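Local coordinates for protein aminofutalosine deaminase (Helicobacter pylori, PDB 7LKK) that deaminates aminofutalosine in the menaquinone pathway, and probably adenosine too, as a metal-dependent hydrolase of the amidohydrolase family, at residues H81-N86 with L140-L145; S219-E224 with L272-Q277; L296-F301 with L321-A326. All coordinates share one frame; numbering follows the deposited sequence.

Contact 1: H81-N86 with L140-L145. With FE (Fe (III) ion), chain E; MCF ((8R)-3-(5-S-methyl-5-thio-beta-D-ribofuranosyl)-3,6,7,8-tetrahydroimidazo[4,5-d][1,3]diazepin-8-ol), chain J.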
loop_
_atom_site.group_PDB
_atom_site.type_symbol
_atom_site.label_atom_id
_atom_site.label_comp_id
_atom_site.label_asym_id
_atom_site.label_seq_id
_atom_site.Cartn_x
_atom_site.Cartn_y
_atom_site.Cartn_z
ATOM N N HIS A 81 11.684 -12.376 9.397
ATOM C CA HIS A 81 12.117 -12.598 10.778
ATOM C C HIS A 81 10.916 -13.093 11.579
ATOM O O HIS A 81 10.169 -12.293 12.146
ATOM C CB HIS A 81 12.696 -11.323 11.400
ATOM C CG HIS A 81 13.843 -10.736 10.640
ATOM N ND1 HIS A 81 15.147 -10.814 11.081
ATOM C CD2 HIS A 81 13.881 -10.039 9.480
ATOM C CE1 HIS A 81 15.938 -10.201 10.220
ATOM N NE2 HIS A 81 15.195 -9.723 9.239
ATOM N N PHE A 82 10.730 -14.416 11.622
ATOM C CA PHE A 82 9.580 -14.977 12.324
ATOM C C PHE A 82 9.639 -14.709 13.823
ATOM O O PHE A 82 8.593 -14.562 14.466
ATOM C CB PHE A 82 9.484 -16.480 12.068
ATOM C CG PHE A 82 8.868 -16.832 10.744
ATOM C CD1 PHE A 82 7.519 -16.616 10.512
ATOM C CD2 PHE A 82 9.634 -17.390 9.736
ATOM C CE1 PHE A 82 6.950 -16.943 9.296
ATOM C CE2 PHE A 82 9.069 -17.721 8.518
ATOM C CZ PHE A 82 7.726 -17.496 8.298
ATOM N N GLU A 83 10.843 -14.641 14.397
ATOM C CA GLU A 83 10.974 -14.476 15.841
ATOM C C GLU A 83 10.382 -13.162 16.340
ATOM O O GLU A 83 10.030 -13.065 17.521
ATOM C CB GLU A 83 12.445 -14.577 16.249
ATOM C CG GLU A 83 13.069 -15.945 15.998
ATOM C CD GLU A 83 14.570 -15.959 16.233
ATOM O OE1 GLU A 83 15.259 -15.029 15.762
ATOM O OE2 GLU A 83 15.062 -16.903 16.887
ATOM N N PHE A 84 10.254 -12.154 15.477
ATOM C CA PHE A 84 9.691 -10.863 15.852
ATOM C C PHE A 84 8.204 -10.752 15.526
ATOM O O PHE A 84 7.690 -9.637 15.388
ATOM C CB PHE A 84 10.455 -9.733 15.162
ATOM C CG PHE A 84 11.842 -9.519 15.695
ATOM C CD1 PHE A 84 12.058 -8.700 16.792
ATOM C CD2 PHE A 84 12.931 -10.124 15.090
ATOM C CE1 PHE A 84 13.334 -8.496 17.281
ATOM C CE2 PHE A 84 14.209 -9.924 15.575
ATOM C CZ PHE A 84 14.410 -9.109 16.672
ATOM N N SER A 85 7.501 -11.880 15.404
ATOM C CA SER A 85 6.120 -11.861 14.935
ATOM C C SER A 85 5.143 -11.259 15.939
ATOM O O SER A 85 4.014 -10.937 15.554
ATOM C CB SER A 85 5.675 -13.277 14.568
ATOM O OG SER A 85 6.346 -13.738 13.408
ATOM N N ASN A 86 5.539 -11.095 17.203
ATOM C CA ASN A 86 4.652 -10.486 18.188
ATOM C C ASN A 86 4.448 -8.996 17.953
ATOM O O ASN A 86 3.464 -8.433 18.448
ATOM C CB ASN A 86 5.201 -10.694 19.601
ATOM C CG ASN A 86 4.711 -11.975 20.241
ATOM O OD1 ASN A 86 3.644 -12.485 19.902
ATOM N ND2 ASN A 86 5.489 -12.498 21.184
ATOM N N LEU A 140 16.742 -19.689 16.766
ATOM C CA LEU A 140 16.097 -20.916 16.286
ATOM C C LEU A 140 14.781 -21.205 17.006
ATOM O O LEU A 140 14.353 -22.360 17.094
ATOM C CB LEU A 140 17.037 -22.121 16.394
ATOM C CG LEU A 140 18.429 -21.976 15.774
ATOM C CD1 LEU A 140 19.207 -23.277 15.896
ATOM C CD2 LEU A 140 18.333 -21.537 14.321
ATOM N N ILE A 141 14.118 -20.164 17.517
ATOM C CA ILE A 141 12.860 -20.359 18.231
ATOM C C ILE A 141 11.718 -20.691 17.273
ATOM O O ILE A 141 10.737 -21.329 17.673
ATOM C CB ILE A 141 12.555 -19.112 19.088
ATOM C CG1 ILE A 141 13.620 -18.952 20.175
ATOM C CG2 ILE A 141 11.181 -19.197 19.739
ATOM C CD1 ILE A 141 13.471 -17.691 20.995
ATOM N N GLU A 142 11.836 -20.312 16.003
ATOM C CA GLU A 142 10.793 -20.569 15.020
ATOM C C GLU A 142 11.000 -21.861 14.241
ATOM O O GLU A 142 10.113 -22.248 13.474
ATOM C CB GLU A 142 10.702 -19.400 14.034
ATOM C CG GLU A 142 11.811 -19.394 12.993
ATOM C CD GLU A 142 13.045 -18.653 13.465
ATOM O OE1 GLU A 142 13.288 -17.531 12.972
ATOM O OE2 GLU A 142 13.770 -19.190 14.330
ATOM N N VAL A 143 12.144 -22.530 14.416
ATOM C CA VAL A 143 12.499 -23.657 13.553
ATOM C C VAL A 143 11.516 -24.811 13.723
ATOM O O VAL A 143 11.110 -25.446 12.743
ATOM C CB VAL A 143 13.948 -24.103 13.830
ATOM C CG1 VAL A 143 14.276 -25.369 13.052
ATOM C CG2 VAL A 143 14.919 -22.990 13.469
ATOM N N ASN A 144 11.132 -25.112 14.967
ATOM C CA ASN A 144 10.254 -26.254 15.222
ATOM C C ASN A 144 8.935 -26.121 14.469
ATOM O O ASN A 144 8.488 -27.061 13.802
ATOM C CB ASN A 144 10.008 -26.400 16.722
ATOM C CG ASN A 144 11.175 -27.047 17.442
ATOM O OD1 ASN A 144 12.059 -27.631 16.814
ATOM N ND2 ASN A 144 11.188 -26.942 18.767
ATOM N N LEU A 145 8.293 -24.956 14.571
ATOM C CA LEU A 145 7.027 -24.750 13.876
ATOM C C LEU A 145 7.211 -24.798 12.364
ATOM O O LEU A 145 6.362 -25.335 11.644
ATOM C CB LEU A 145 6.409 -23.421 14.308
ATOM C CG LEU A 145 5.901 -23.389 15.751
ATOM C CD1 LEU A 145 5.438 -21.993 16.134
ATOM C CD2 LEU A 145 4.778 -24.399 15.939
HETATM FE FE FE E . 15.810 -8.310 7.971
HETATM O O8 MCF J . 16.043 -6.406 8.382
HETATM C C8 MCF J . 15.184 -5.744 9.275
HETATM C C7 MCF J . 15.607 -4.303 9.537
HETATM N N6 MCF J . 17.041 -4.167 9.467
HETATM C C5 MCF J . 17.879 -5.080 10.210
HETATM N N4 MCF J . 17.416 -6.182 11.046
HETATM C C10 MCF J . 16.078 -6.695 11.433
HETATM C C9 MCF J . 14.992 -6.516 10.598
HETATM N N1 MCF J . 13.942 -7.074 11.183
HETATM C C2 MCF J . 14.314 -7.613 12.342
HETATM N N3 MCF J . 15.623 -7.387 12.484
HETATM C C1S MCF J . 16.399 -7.836 13.682
HETATM C C2S MCF J . 17.781 -8.442 13.342
HETATM O O2S MCF J . 17.663 -9.762 13.021
HETATM O O4S MCF J . 16.674 -6.832 14.425
HETATM C C4S MCF J . 18.018 -7.231 15.237
HETATM C C3S MCF J . 18.534 -8.277 14.656
HETATM O O3S MCF J . 18.315 -9.490 15.524
HETATM C C5S MCF J . 18.993 -6.067 15.200
HETATM S S5S MCF J . 20.008 -6.075 16.705
HETATM C C6S MCF J . 21.506 -5.089 16.420
HETATM O O HOH W 1 12.613 -16.154 10.781
#
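Three groups grip Glu-83 OE2: the backbone N-H of His-139 and, more weakly, the hydroxyl of Ser-137 and the N-H of Ile-141, the last at 3.5 Å but nearly straight (170°). The acid stands on the loop that follows the metal-binding HxH strand of this amidohydrolase TIM barrel, and reaches loop 140-142 beyond the next barrel strand. With CG beside the backbone N and the chain extended past it, Glu-83 brings its carboxylate to these N-H groups, while its OE1 takes the N-H of Asn-138, a residue of the inhibitor pocket. Glu-142 comes in at about a right angle, bent at chi2 (-88°), so that its OE1 lies 3.4 Å from Glu-83 CG. OE2 of Glu-83 and OE2 of Glu-142 are 3.7 Å apart; Ser-137 OG, better bonded to Glu-142 OE2, has one proton for both, so one acid may be protonated. His-81, its CB pointing away from 140-145, binds iron through NE2 at 2.0 Å, one ring face against inhibitor N1. Phe-82 meets Glu-142 CB to CB at 3.7 Å, and a water accepts from Phe-82 N and donates to Glu-142 OE1, both at 2.7 Å.

Contact 2: S219-E224 with L272-Q277. With FE (Fe (III) ion), chain E; MCF ((8R)-3-(5-S-methyl-5-thio-beta-D-ribofuranosyl)-3,6,7,8-tetrahydroimidazo[4,5-d][1,3]diazepin-8-ol), chain J.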
loop_
_atom_site.group_PDB
_atom_site.type_symbol
_atom_site.label_atom_id
_atom_site.label_comp_id
_atom_site.label_asym_id
_atom_site.label_seq_id
_atom_site.Cartn_x
_atom_site.Cartn_y
_atom_site.Cartn_z
ATOM N N SER A 219 23.540 -14.452 3.870
ATOM C CA SER A 219 22.633 -13.320 3.772
ATOM C C SER A 219 23.153 -12.225 4.690
ATOM O O SER A 219 23.824 -12.504 5.687
ATOM C CB SER A 219 21.196 -13.705 4.144
ATOM O OG SER A 219 20.306 -12.619 3.953
ATOM N N THR A 220 22.851 -10.978 4.342
ATOM C CA THR A 220 23.317 -9.851 5.138
ATOM C C THR A 220 22.470 -8.626 4.827
ATOM O O THR A 220 21.956 -8.477 3.714
ATOM C CB THR A 220 24.804 -9.561 4.877
ATOM O OG1 THR A 220 25.256 -8.521 5.754
ATOM C CG2 THR A 220 25.035 -9.146 3.429
ATOM N N HIS A 221 22.309 -7.768 5.833
ATOM C CA HIS A 221 21.714 -6.451 5.646
ATOM C C HIS A 221 22.806 -5.480 5.219
ATOM O O HIS A 221 23.872 -5.430 5.840
ATOM C CB HIS A 221 21.042 -5.962 6.930
ATOM C CG HIS A 221 19.982 -6.884 7.447
ATOM N ND1 HIS A 221 20.217 -7.801 8.448
ATOM C CD2 HIS A 221 18.681 -7.029 7.102
ATOM C CE1 HIS A 221 19.106 -8.471 8.699
ATOM N NE2 HIS A 221 18.159 -8.021 7.896
ATOM N N PHE A 222 22.547 -4.710 4.162
ATOM C CA PHE A 222 23.581 -3.859 3.582
ATOM C C PHE A 222 23.018 -2.479 3.280
ATOM O O PHE A 222 22.048 -2.358 2.527
ATOM C CB PHE A 222 24.154 -4.491 2.309
ATOM C CG PHE A 222 25.365 -3.784 1.784
ATOM C CD1 PHE A 222 26.501 -3.659 2.567
ATOM C CD2 PHE A 222 25.368 -3.237 0.511
ATOM C CE1 PHE A 222 27.616 -3.003 2.091
ATOM C CE2 PHE A 222 26.483 -2.581 0.029
ATOM C CZ PHE A 222 27.608 -2.464 0.819
ATOM N N LEU A 223 23.643 -1.453 3.861
ATOM C CA LEU A 223 23.381 -0.042 3.560
ATOM C C LEU A 223 21.881 0.256 3.528
ATOM O O LEU A 223 21.318 0.726 2.535
ATOM C CB LEU A 223 24.076 0.365 2.255
ATOM C CG LEU A 223 25.605 0.203 2.306
ATOM C CD1 LEU A 223 26.289 0.826 1.097
ATOM C CD2 LEU A 223 26.172 0.788 3.591
ATOM N N GLU A 224 21.243 -0.033 4.658
ATOM C CA GLU A 224 19.812 0.142 4.847
ATOM C C GLU A 224 19.433 1.555 5.274
ATOM O O GLU A 224 18.252 1.912 5.211
ATOM C CB GLU A 224 19.320 -0.874 5.885
ATOM C CG GLU A 224 17.822 -0.957 6.069
ATOM C CD GLU A 224 17.436 -1.989 7.104
ATOM O OE1 GLU A 224 18.346 -2.594 7.712
ATOM O OE2 GLU A 224 16.225 -2.203 7.306
ATOM N N LEU A 272 22.963 -13.263 -0.237
ATOM C CA LEU A 272 21.839 -12.348 -0.383
ATOM C C LEU A 272 22.167 -11.027 0.301
ATOM O O LEU A 272 22.557 -11.007 1.473
ATOM C CB LEU A 272 20.564 -12.943 0.220
ATOM C CG LEU A 272 19.774 -14.007 -0.547
ATOM C CD1 LEU A 272 20.564 -15.299 -0.697
ATOM C CD2 LEU A 272 18.451 -14.275 0.154
ATOM N N PHE A 273 22.012 -9.929 -0.433
ATOM C CA PHE A 273 22.195 -8.583 0.097
ATOM C C PHE A 273 20.828 -7.922 0.199
ATOM O O PHE A 273 20.153 -7.734 -0.819
ATOM C CB PHE A 273 23.128 -7.760 -0.792
ATOM C CG PHE A 273 24.580 -8.069 -0.593
ATOM C CD1 PHE A 273 25.156 -9.172 -1.201
ATOM C CD2 PHE A 273 25.372 -7.256 0.202
ATOM C CE1 PHE A 273 26.493 -9.459 -1.019
ATOM C CE2 PHE A 273 26.712 -7.540 0.385
ATOM C CZ PHE A 273 27.272 -8.642 -0.224
ATOM N N VAL A 274 20.418 -7.586 1.424
ATOM C CA VAL A 274 19.072 -7.101 1.709
ATOM C C VAL A 274 19.090 -5.584 1.849
ATOM O O VAL A 274 20.032 -5.014 2.419
ATOM C CB VAL A 274 18.509 -7.769 2.978
ATOM C CG1 VAL A 274 17.059 -7.366 3.205
ATOM C CG2 VAL A 274 18.637 -9.283 2.880
ATOM N N HIS A 275 18.042 -4.938 1.319
ATOM C CA HIS A 275 17.763 -3.502 1.412
ATOM C C HIS A 275 18.553 -2.708 0.374
ATOM O O HIS A 275 18.056 -2.484 -0.735
ATOM C CB HIS A 275 18.020 -2.990 2.833
ATOM C CG HIS A 275 17.218 -3.703 3.878
ATOM N ND1 HIS A 275 15.844 -3.791 3.827
ATOM C CD2 HIS A 275 17.598 -4.381 4.987
ATOM C CE1 HIS A 275 15.409 -4.482 4.866
ATOM N NE2 HIS A 275 16.453 -4.851 5.586
ATOM N N ASN A 276 19.762 -2.257 0.717
ATOM C CA ASN A 276 20.732 -1.670 -0.210
ATOM C C ASN A 276 20.356 -0.293 -0.751
ATOM O O ASN A 276 20.996 0.168 -1.706
ATOM C CB ASN A 276 21.007 -2.580 -1.418
ATOM C CG ASN A 276 21.153 -4.040 -1.041
ATOM O OD1 ASN A 276 22.194 -4.462 -0.537
ATOM N ND2 ASN A 276 20.114 -4.828 -1.307
ATOM N N GLN A 277 19.355 0.391 -0.184
ATOM C CA GLN A 277 18.895 1.635 -0.804
ATOM C C GLN A 277 19.953 2.730 -0.790
ATOM O O GLN A 277 19.884 3.649 -1.614
ATOM C CB GLN A 277 17.637 2.171 -0.118
ATOM C CG GLN A 277 16.603 1.132 0.233
ATOM C CD GLN A 277 16.765 0.646 1.648
ATOM O OE1 GLN A 277 17.605 -0.206 1.927
ATOM N NE2 GLN A 277 15.980 1.205 2.560
HETATM FE FE FE E . 15.810 -8.310 7.971
HETATM O O8 MCF J . 16.043 -6.406 8.382
HETATM C C8 MCF J . 15.184 -5.744 9.275
HETATM C C7 MCF J . 15.607 -4.303 9.537
HETATM N N6 MCF J . 17.041 -4.167 9.467
HETATM C C5 MCF J . 17.879 -5.080 10.210
HETATM N N4 MCF J . 17.416 -6.182 11.046
HETATM C C10 MCF J . 16.078 -6.695 11.433
HETATM C C9 MCF J . 14.992 -6.516 10.598
HETATM N N1 MCF J . 13.942 -7.074 11.183
HETATM C C2 MCF J . 14.314 -7.613 12.342
HETATM N N3 MCF J . 15.623 -7.387 12.484
HETATM C C1S MCF J . 16.399 -7.836 13.682
HETATM C C2S MCF J . 17.781 -8.442 13.342
HETATM O O2S MCF J . 17.663 -9.762 13.021
HETATM O O4S MCF J . 16.674 -6.832 14.425
HETATM C C4S MCF J . 18.018 -7.231 15.237
HETATM C C3S MCF J . 18.534 -8.277 14.656
HETATM O O3S MCF J . 18.315 -9.490 15.524
HETATM C C5S MCF J . 18.993 -6.067 15.200
HETATM S S5S MCF J . 20.008 -6.075 16.705
HETATM C C6S MCF J . 21.506 -5.089 16.420
HETATM O O HOH W 2 15.485 1.353 5.743
#
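Backbone hydrogen bonds join 219-222 and 272-275 as neighbouring parallel strands of the TIM barrel, their axes 4.7 Å apart. Thr-220 makes the first two of four bonds between the segments, its N-H going to Leu-272 O and its carbonyl receiving Val-274 N, the latter at 2.9 Å. Phe-222 N continues the pattern to Val-274 O, and a weak bond from Asn-276 N to Phe-222 O closes it where the strands run out into loops. Within 272-277, Asn-276 ND2 makes a straight bond to Phe-273 O, approaching from above the carbonyl plane; its OD1 is buried at the Phe-222 edge without a polar partner.

Aromatic packing gathers around Thr-220 and Phe-273. Thr-220 CG2, in the crowded position between backbone N and carbonyl carbon, sits over the Phe-273 face in a CH-pi contact, 4.0 Å from the ring centroid. Phe-273 in turn directs its edge at the face of Phe-222, at the end of its strand, a T-shaped pair with planes at 84°, and Leu-223 CG lies over the opposite face of Phe-222.

Metal and ligand contacts gather at the C-terminal ends. His-221 NE2 binds iron at 2.4 Å, while its ND1 is bonded to His-194 O. Glu-224, fully extended, stacks its carboxylate on the His-275 ring, planes 13° apart, and accepts inhibitor N6 at OE1 (2.7 Å). His-275 NE2 donates to inhibitor O8 at 3.2 Å, almost straight.

O8 is thus shared between iron and the His-275 N-H. Coformycins mimic the tetrahedral intermediate of deamination, so this grip is consistent with metal-bound water attacking the substrate beside His-275, and with Glu-224 probably handling protons at the ring nitrogen.

Contact 3: L296-F301 with L321-A326. With EDO (1,2-ethanediol), chain G.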
loop_
_atom_site.group_PDB
_atom_site.type_symbol
_atom_site.label_atom_id
_atom_site.label_comp_id
_atom_site.label_asym_id
_atom_site.label_seq_id
_atom_site.Cartn_x
_atom_site.Cartn_y
_atom_site.Cartn_z
ATOM N N LEU A 296 20.127 -9.346 -4.716
ATOM C CA LEU A 296 19.554 -8.205 -4.015
ATOM C C LEU A 296 18.130 -8.519 -3.573
ATOM O O LEU A 296 17.305 -8.968 -4.374
ATOM C CB LEU A 296 19.564 -6.966 -4.909
ATOM C CG LEU A 296 20.933 -6.448 -5.353
ATOM C CD1 LEU A 296 20.794 -5.070 -5.977
ATOM C CD2 LEU A 296 21.906 -6.414 -4.183
ATOM N N ILE A 297 17.847 -8.284 -2.295
ATOM C CA ILE A 297 16.517 -8.465 -1.724
ATOM C C ILE A 297 15.994 -7.097 -1.316
ATOM O O ILE A 297 16.700 -6.329 -0.651
ATOM C CB ILE A 297 16.540 -9.426 -0.522
ATOM C CG1 ILE A 297 17.401 -10.658 -0.824
ATOM C CG2 ILE A 297 15.121 -9.826 -0.137
ATOM C CD1 ILE A 297 16.850 -11.553 -1.912
ATOM N N THR A 298 14.765 -6.787 -1.715
ATOM C CA THR A 298 14.162 -5.497 -1.417
ATOM C C THR A 298 12.908 -5.683 -0.571
ATOM O O THR A 298 12.113 -6.598 -0.808
ATOM C CB THR A 298 13.847 -4.721 -2.707
ATOM O OG1 THR A 298 13.424 -3.393 -2.378
ATOM C CG2 THR A 298 12.773 -5.422 -3.537
ATOM N N CYS A 299 12.750 -4.823 0.433
ATOM C CA CYS A 299 11.621 -4.875 1.362
ATOM C C CYS A 299 10.968 -3.503 1.380
ATOM O O CYS A 299 11.328 -2.641 2.197
ATOM C CB CYS A 299 12.075 -5.302 2.757
ATOM S SG CYS A 299 13.042 -6.839 2.800
ATOM N N PRO A 300 9.994 -3.255 0.494
ATOM C CA PRO A 300 9.472 -1.883 0.338
ATOM C C PRO A 300 8.831 -1.300 1.590
ATOM O O PRO A 300 9.063 -0.124 1.897
ATOM C CB PRO A 300 8.454 -2.016 -0.810
ATOM C CG PRO A 300 8.203 -3.477 -0.973
ATOM C CD PRO A 300 9.441 -4.183 -0.509
ATOM N N PHE A 301 8.010 -2.068 2.311
ATOM C CA PHE A 301 7.324 -1.492 3.464
ATOM C C PHE A 301 8.294 -1.225 4.609
ATOM O O PHE A 301 8.226 -0.173 5.255
ATOM C CB PHE A 301 6.187 -2.407 3.924
ATOM C CG PHE A 301 5.036 -1.671 4.553
ATOM C CD1 PHE A 301 5.053 -1.354 5.902
ATOM C CD2 PHE A 301 3.942 -1.288 3.795
ATOM C CE1 PHE A 301 3.998 -0.674 6.485
ATOM C CE2 PHE A 301 2.883 -0.605 4.371
ATOM C CZ PHE A 301 2.910 -0.298 5.716
ATOM N N LEU A 321 21.985 -5.885 -12.007
ATOM C CA LEU A 321 21.423 -6.784 -11.014
ATOM C C LEU A 321 19.903 -6.792 -11.115
ATOM O O LEU A 321 19.296 -6.007 -11.847
ATOM C CB LEU A 321 21.871 -6.389 -9.601
ATOM C CG LEU A 321 23.349 -6.655 -9.308
ATOM C CD1 LEU A 321 23.786 -5.968 -8.019
ATOM C CD2 LEU A 321 23.608 -8.148 -9.243
ATOM N N SER A 322 19.295 -7.713 -10.373
ATOM C CA SER A 322 17.850 -7.853 -10.279
ATOM C C SER A 322 17.471 -7.997 -8.811
ATOM O O SER A 322 18.326 -8.202 -7.946
ATOM C CB SER A 322 17.355 -9.060 -11.086
ATOM O OG SER A 322 18.071 -10.231 -10.731
ATOM N N VAL A 323 16.175 -7.899 -8.524
ATOM C CA VAL A 323 15.714 -7.898 -7.140
ATOM C C VAL A 323 14.700 -9.010 -6.916
ATOM O O VAL A 323 13.967 -9.416 -7.825
ATOM C CB VAL A 323 15.108 -6.534 -6.737
ATOM C CG1 VAL A 323 16.144 -5.432 -6.867
ATOM C CG2 VAL A 323 13.876 -6.225 -7.580
ATOM N N SER A 324 14.687 -9.516 -5.686
ATOM C CA SER A 324 13.590 -10.298 -5.143
ATOM C C SER A 324 12.893 -9.477 -4.064
ATOM O O SER A 324 13.534 -8.718 -3.331
ATOM C CB SER A 324 14.080 -11.627 -4.557
ATOM O OG SER A 324 14.907 -12.322 -5.472
ATOM N N VAL A 325 11.576 -9.633 -3.969
ATOM C CA VAL A 325 10.751 -8.847 -3.057
ATOM C C VAL A 325 10.386 -9.704 -1.853
ATOM O O VAL A 325 9.884 -10.824 -2.009
ATOM C CB VAL A 325 9.487 -8.323 -3.760
ATOM C CG1 VAL A 325 8.676 -7.447 -2.807
ATOM C CG2 VAL A 325 9.864 -7.551 -5.013
ATOM N N ALA A 326 10.627 -9.177 -0.653
ATOM C CA ALA A 326 10.383 -9.897 0.589
ATOM C C ALA A 326 9.668 -8.996 1.588
ATOM O O ALA A 326 9.724 -7.767 1.506
ATOM C CB ALA A 326 11.688 -10.423 1.204
HETATM C C1 EDO G . 17.568 -13.455 -12.840
HETATM O O1 EDO G . 17.957 -12.078 -12.784
HETATM C C2 EDO G . 18.756 -14.302 -13.284
HETATM O O2 EDO G . 19.202 -13.861 -14.571
HETATM O O HOH W 3 17.477 -11.576 -5.859
HETATM O O HOH W 4 20.631 -9.476 -7.749
#
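Leu-321 opens the approach of the last parallel strand of the TIM barrel, 323-325, to its neighbour 296-298: its CD1 meets Leu-296 CD1 at 3.7 Å, the two side chains crossing at about a right angle. Ser-322 turns its side chain away from the other strand, its OG hydrogen-bonded to an ethanediol, probably from the crystallisation liquor, while its carbonyl receives a water that also accepts from Leu-296 N; that carbonyl lies against Leu-296 CB. At Val-323 the CB packs against Thr-298 CG2, and the CA-H points at Leu-296 O.

With Ser-324 the regular pairing begins. Its N-H binds Leu-296 O at 3.0 Å, and its carbonyl accepts Thr-298 N at 2.8 Å, nearly along the C=O axis. A second water bridges Ser-324 OG and Leu-296 O, and Ser-324 CB touches Ile-297 CD1. Val-325 lies alongside Thr-298, methyl to methyl through their CG2 atoms at 3.9 Å, and its CG1 meets Pro-300 CD, at the start of the helix whose N-cap position Cys-299 occupies. Leu-342 of helix 338-348 packs on Val-325 from outside the pair.

Ala-326 completes the pairing, its N-H bonded to Thr-298 O at 3.0 Å. Its methyl and the Ile-297 side chain both touch His-79, an iron ligand. Here the Ala-326 methyl sits 3.7 Å from Ile-297 CG2 and 4.2 Å from Cys-299 SG.

All three contacts belong to one TIM barrel and follow one another along the chain. Contacts 2 and 3 are neighbours, their centres about 9 Å apart: strand 269-275 pairs with strand 294-298, with Phe-273 O and Ile-297 N 2.8 Å apart, and likewise His-275 N and Ile-297 O. Contact 1 lies about 21 Å from either centre, yet it meets contact 2 at the iron, where NE2 of His-81 and NE2 of His-221 are 3.7 Å apart and both bind the metal. His-79 and Asp-328 complete its protein ligands. Contact 3 supplies no ligand; Cys-299 comes within about 6 Å of iron and inhibitor, nearest atoms of its side chain counted.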